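Phosphotriesterase homology protein (Escherichia coli, PDB 1BF6) hydrolyses phosphorylated glyceryl acetates and aromatic esters as a monomeric phosphotriesterase-family enzyme that binds two zinc ions per subunit. Local coordinates at residues R229-L239 against D277-P286. Numbering follows the deposited sequence.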
loop_
_atom_site.group_PDB
_atom_site.type_symbol
_atom_site.label_atom_id
_atom_site.label_comp_id
_atom_site.label_asym_id
_atom_site.label_seq_id
_atom_site.Cartn_x
_atom_site.Cartn_y
_atom_site.Cartn_z
ATOM N N ARG A 229 -10.273 3.209 -17.675
ATOM C CA ARG A 229 -10.369 2.197 -18.715
ATOM C C ARG A 229 -10.716 2.848 -20.067
ATOM O O ARG A 229 -10.129 2.499 -21.098
ATOM C CB ARG A 229 -11.451 1.178 -18.348
ATOM C CG ARG A 229 -11.662 0.114 -19.408
ATOM C CD ARG A 229 -12.802 -0.794 -19.019
ATOM N NE ARG A 229 -13.012 -1.832 -20.016
ATOM C CZ ARG A 229 -14.148 -2.008 -20.674
ATOM N NH1 ARG A 229 -15.181 -1.208 -20.441
ATOM N NH2 ARG A 229 -14.244 -2.976 -21.572
ATOM N N ASP A 230 -11.641 3.808 -20.051
ATOM C CA ASP A 230 -12.068 4.504 -21.265
ATOM C C ASP A 230 -10.934 5.284 -21.926
ATOM O O ASP A 230 -10.970 5.544 -23.128
ATOM C CB ASP A 230 -13.198 5.490 -20.974
ATOM C CG ASP A 230 -14.483 4.815 -20.512
ATOM O OD1 ASP A 230 -14.730 3.633 -20.853
ATOM O OD2 ASP A 230 -15.247 5.495 -19.795
ATOM N N ARG A 231 -9.946 5.680 -21.134
ATOM C CA ARG A 231 -8.812 6.447 -21.640
ATOM C C ARG A 231 -7.570 5.586 -21.868
ATOM O O ARG A 231 -6.484 6.105 -22.175
ATOM C CB ARG A 231 -8.502 7.602 -20.679
ATOM C CG ARG A 231 -9.598 8.646 -20.614
ATOM C CD ARG A 231 -9.474 9.490 -19.357
ATOM N NE ARG A 231 -10.424 10.601 -19.327
ATOM C CZ ARG A 231 -11.722 10.500 -19.048
ATOM N NH1 ARG A 231 -12.269 9.319 -18.773
ATOM N NH2 ARG A 231 -12.474 11.593 -19.039
ATOM N N GLY A 232 -7.744 4.273 -21.737
ATOM C CA GLY A 232 -6.652 3.330 -21.919
ATOM C C GLY A 232 -5.542 3.465 -20.890
ATOM O O GLY A 232 -4.379 3.160 -21.185
ATOM N N LEU A 233 -5.922 3.838 -19.666
ATOM C CA LEU A 233 -4.967 4.059 -18.572
ATOM C C LEU A 233 -4.872 2.957 -17.498
ATOM O O LEU A 233 -4.193 3.135 -16.483
ATOM C CB LEU A 233 -5.256 5.425 -17.911
ATOM C CG LEU A 233 -5.310 6.643 -18.846
ATOM C CD1 LEU A 233 -5.804 7.867 -18.123
ATOM C CD2 LEU A 233 -3.950 6.903 -19.482
ATOM N N LEU A 234 -5.511 1.810 -17.725
ATOM C CA LEU A 234 -5.470 0.723 -16.744
ATOM C C LEU A 234 -4.088 0.173 -16.411
ATOM O O LEU A 234 -3.907 -0.439 -15.357
ATOM C CB LEU A 234 -6.392 -0.435 -17.140
ATOM C CG LEU A 234 -7.905 -0.184 -17.187
ATOM C CD1 LEU A 234 -8.601 -1.519 -17.467
ATOM C CD2 LEU A 234 -8.404 0.383 -15.872
ATOM N N ASN A 235 -3.108 0.378 -17.289
ATOM C CA ASN A 235 -1.761 -0.123 -17.004
ATOM C C ASN A 235 -1.031 0.688 -15.913
ATOM O O ASN A 235 0.130 0.410 -15.613
ATOM C CB ASN A 235 -0.904 -0.206 -18.281
ATOM C CG ASN A 235 -0.664 1.153 -18.928
ATOM O OD1 ASN A 235 -1.366 2.140 -18.656
ATOM N ND2 ASN A 235 0.324 1.202 -19.820
ATOM N N ARG A 236 -1.711 1.674 -15.327
ATOM C CA ARG A 236 -1.118 2.490 -14.257
ATOM C C ARG A 236 -1.916 2.424 -12.951
ATOM O O ARG A 236 -1.586 3.112 -11.983
ATOM C CB ARG A 236 -0.968 3.953 -14.699
ATOM C CG ARG A 236 0.175 4.195 -15.676
ATOM C CD ARG A 236 1.496 3.709 -15.103
ATOM N NE ARG A 236 2.586 3.910 -16.054
ATOM C CZ ARG A 236 3.048 2.982 -16.892
ATOM N NH1 ARG A 236 2.533 1.756 -16.910
ATOM N NH2 ARG A 236 3.988 3.304 -17.772
ATOM N N VAL A 237 -2.928 1.552 -12.919
ATOM C CA VAL A 237 -3.808 1.393 -11.759
ATOM C C VAL A 237 -3.635 0.065 -11.028
ATOM O O VAL A 237 -3.565 -1.000 -11.655
ATOM C CB VAL A 237 -5.306 1.518 -12.176
ATOM C CG1 VAL A 237 -6.221 1.345 -10.966
ATOM C CG2 VAL A 237 -5.565 2.846 -12.822
ATOM N N MET A 238 -3.509 0.141 -9.702
ATOM C CA MET A 238 -3.411 -1.044 -8.865
ATOM C C MET A 238 -4.518 -0.976 -7.798
ATOM O O MET A 238 -5.064 0.105 -7.530
ATOM C CB MET A 238 -2.010 -1.228 -8.292
ATOM C CG MET A 238 -0.989 -1.523 -9.400
ATOM S SD MET A 238 0.609 -2.093 -8.839
ATOM C CE MET A 238 1.272 -0.576 -8.153
ATOM N N LEU A 239 -4.857 -2.131 -7.220
ATOM C CA LEU A 239 -5.972 -2.234 -6.272
ATOM C C LEU A 239 -5.668 -2.920 -4.953
ATOM O O LEU A 239 -4.766 -3.752 -4.868
ATOM C CB LEU A 239 -7.116 -3.028 -6.942
ATOM C CG LEU A 239 -7.558 -2.665 -8.370
ATOM C CD1 LEU A 239 -8.555 -3.714 -8.877
ATOM C CD2 LEU A 239 -8.174 -1.292 -8.425
ATOM N N ASP A 277 -9.044 -6.920 -18.459
ATOM C CA ASP A 277 -8.939 -5.579 -17.855
ATOM C C ASP A 277 -8.596 -5.757 -16.366
ATOM O O ASP A 277 -7.727 -5.069 -15.823
ATOM C CB ASP A 277 -10.271 -4.811 -17.924
ATOM C CG ASP A 277 -10.637 -4.333 -19.323
ATOM O OD1 ASP A 277 -9.743 -4.049 -20.149
ATOM O OD2 ASP A 277 -11.857 -4.217 -19.584
ATOM N N VAL A 278 -9.308 -6.670 -15.710
ATOM C CA VAL A 278 -9.088 -6.955 -14.296
ATOM C C VAL A 278 -7.660 -7.464 -14.063
ATOM O O VAL A 278 -6.963 -6.989 -13.166
ATOM C CB VAL A 278 -10.103 -8.028 -13.776
ATOM C CG1 VAL A 278 -9.741 -8.480 -12.352
ATOM C CG2 VAL A 278 -11.531 -7.488 -13.834
ATOM N N ASP A 279 -7.217 -8.401 -14.903
ATOM C CA ASP A 279 -5.883 -8.990 -14.763
ATOM C C ASP A 279 -4.741 -7.992 -14.974
ATOM O O ASP A 279 -3.655 -8.178 -14.438
ATOM C CB ASP A 279 -5.729 -10.242 -15.652
ATOM C CG ASP A 279 -6.602 -11.419 -15.177
ATOM O OD1 ASP A 279 -7.257 -11.300 -14.117
ATOM O OD2 ASP A 279 -6.620 -12.474 -15.851
ATOM N N VAL A 280 -4.996 -6.930 -15.730
ATOM C CA VAL A 280 -3.977 -5.904 -15.940
ATOM C C VAL A 280 -3.694 -5.246 -14.576
ATOM O O VAL A 280 -2.533 -5.123 -14.160
ATOM C CB VAL A 280 -4.439 -4.833 -16.954
ATOM C CG1 VAL A 280 -3.538 -3.605 -16.894
ATOM C CG2 VAL A 280 -4.400 -5.404 -18.359
ATOM N N MET A 281 -4.762 -4.890 -13.858
ATOM C CA MET A 281 -4.610 -4.242 -12.556
ATOM C C MET A 281 -4.123 -5.172 -11.452
ATOM O O MET A 281 -3.219 -4.808 -10.694
ATOM C CB MET A 281 -5.916 -3.559 -12.135
ATOM C CG MET A 281 -6.433 -2.514 -13.127
ATOM S SD MET A 281 -8.018 -1.791 -12.632
ATOM C CE MET A 281 -9.170 -3.059 -13.175
ATOM N N LEU A 282 -4.671 -6.387 -11.388
ATOM C CA LEU A 282 -4.303 -7.344 -10.343
ATOM C C LEU A 282 -3.061 -8.206 -10.530
ATOM O O LEU A 282 -2.474 -8.657 -9.548
ATOM C CB LEU A 282 -5.492 -8.257 -10.006
ATOM C CG LEU A 282 -6.703 -7.635 -9.304
ATOM C CD1 LEU A 282 -7.762 -8.730 -9.072
ATOM C CD2 LEU A 282 -6.275 -7.014 -7.968
ATOM N N ARG A 283 -2.677 -8.477 -11.777
ATOM C CA ARG A 283 -1.513 -9.318 -12.021
ATOM C C ARG A 283 -0.394 -8.635 -12.802
ATOM O O ARG A 283 0.749 -8.613 -12.345
ATOM C CB ARG A 283 -1.919 -10.622 -12.732
ATOM C CG ARG A 283 -0.756 -11.586 -13.017
ATOM C CD ARG A 283 -1.093 -12.579 -14.132
ATOM N NE ARG A 283 -2.252 -13.391 -13.771
ATOM C CZ ARG A 283 -3.311 -13.625 -14.551
ATOM N NH1 ARG A 283 -3.388 -13.122 -15.782
ATOM N NH2 ARG A 283 -4.333 -14.321 -14.063
ATOM N N GLU A 284 -0.717 -8.081 -13.969
ATOM C CA GLU A 284 0.299 -7.455 -14.811
ATOM C C GLU A 284 1.012 -6.288 -14.145
ATOM O O GLU A 284 2.234 -6.319 -13.965
ATOM C CB GLU A 284 -0.293 -7.012 -16.143
ATOM C CG GLU A 284 -0.838 -8.159 -16.979
ATOM C CD GLU A 284 -1.109 -7.762 -18.428
ATOM O OE1 GLU A 284 -0.576 -6.719 -18.886
ATOM O OE2 GLU A 284 -1.848 -8.504 -19.114
ATOM N N ASN A 285 0.243 -5.283 -13.753
ATOM C CA ASN A 285 0.801 -4.097 -13.107
ATOM C C ASN A 285 1.719 -4.389 -11.916
ATOM O O ASN A 285 2.850 -3.917 -11.888
ATOM C CB ASN A 285 -0.308 -3.096 -12.724
ATOM C CG ASN A 285 -0.929 -2.422 -13.931
ATOM O OD1 ASN A 285 -0.492 -2.616 -15.065
ATOM N ND2 ASN A 285 -1.955 -1.623 -13.692
ATOM N N PRO A 286 1.259 -5.181 -10.929
ATOM C CA PRO A 286 2.103 -5.491 -9.766
ATOM C C PRO A 286 3.397 -6.215 -10.145
ATOM O O PRO A 286 4.466 -5.934 -9.587
ATOM C CB PRO A 286 1.207 -6.399 -8.929
ATOM C CG PRO A 286 -0.159 -5.910 -9.236
ATOM C CD PRO A 286 -0.107 -5.706 -10.733
HETATM O O HOH W 1 -3.238 -4.536 -7.808
#
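M281 is the apolar centre, where helix 275-289 meets strand 237-239. Its thioether lies across L234, with SD 3.9 Å from L234 CD2, and runs alongside V237, touching CG1. Beside it, L239 CD1 reaches both M281 CB and L282 CD2. M238 covers the later turn: its CG lies 3.7 Å from N285 CB, and its SD rests on the ring of P286. V280 CG1 packs against the backbone at L234 and N235.

N285 is the polar centre of the contact. With CG anti to its own carbonyl carbon (chi1 -71°), it points its ND2 into the turn between L234 and V237. ND2 donates to L234 O at 2.8 Å, in the carbonyl plane and on a lone pair. It also donates to V237 O at 2.7 Å, here from above the carbonyl plane. Both acceptors lie close to the amide plane, so the two bonds fix its rotation. L234 O also accepts from V237 N. A leucine here would probably leave V237 O without this donor and L234 O with V237 N alone of the two donors described. One water lies between the backbones, accepting from L239 N and within bonding distance of M281 O, one of several acceptors near it.

At the outer edge, the extended R229 chain carries NE to 2.7 Å from D277 OD2. The hydrogen bond within this salt bridge is bent (131°), with OD2 met from above the carboxylate plane, and the guanidinium and carboxylate planes stand 69° apart.

F273 packs on R229, L234 and M281. Strand 237-239 crosses the helix almost perpendicularly. It lies beside strand 204-207 in the TIM-type barrel, and M238 also touches A10 of strand 7-12. The contact thus fastens the C-terminal helix over the seam between the last and first barrel strands.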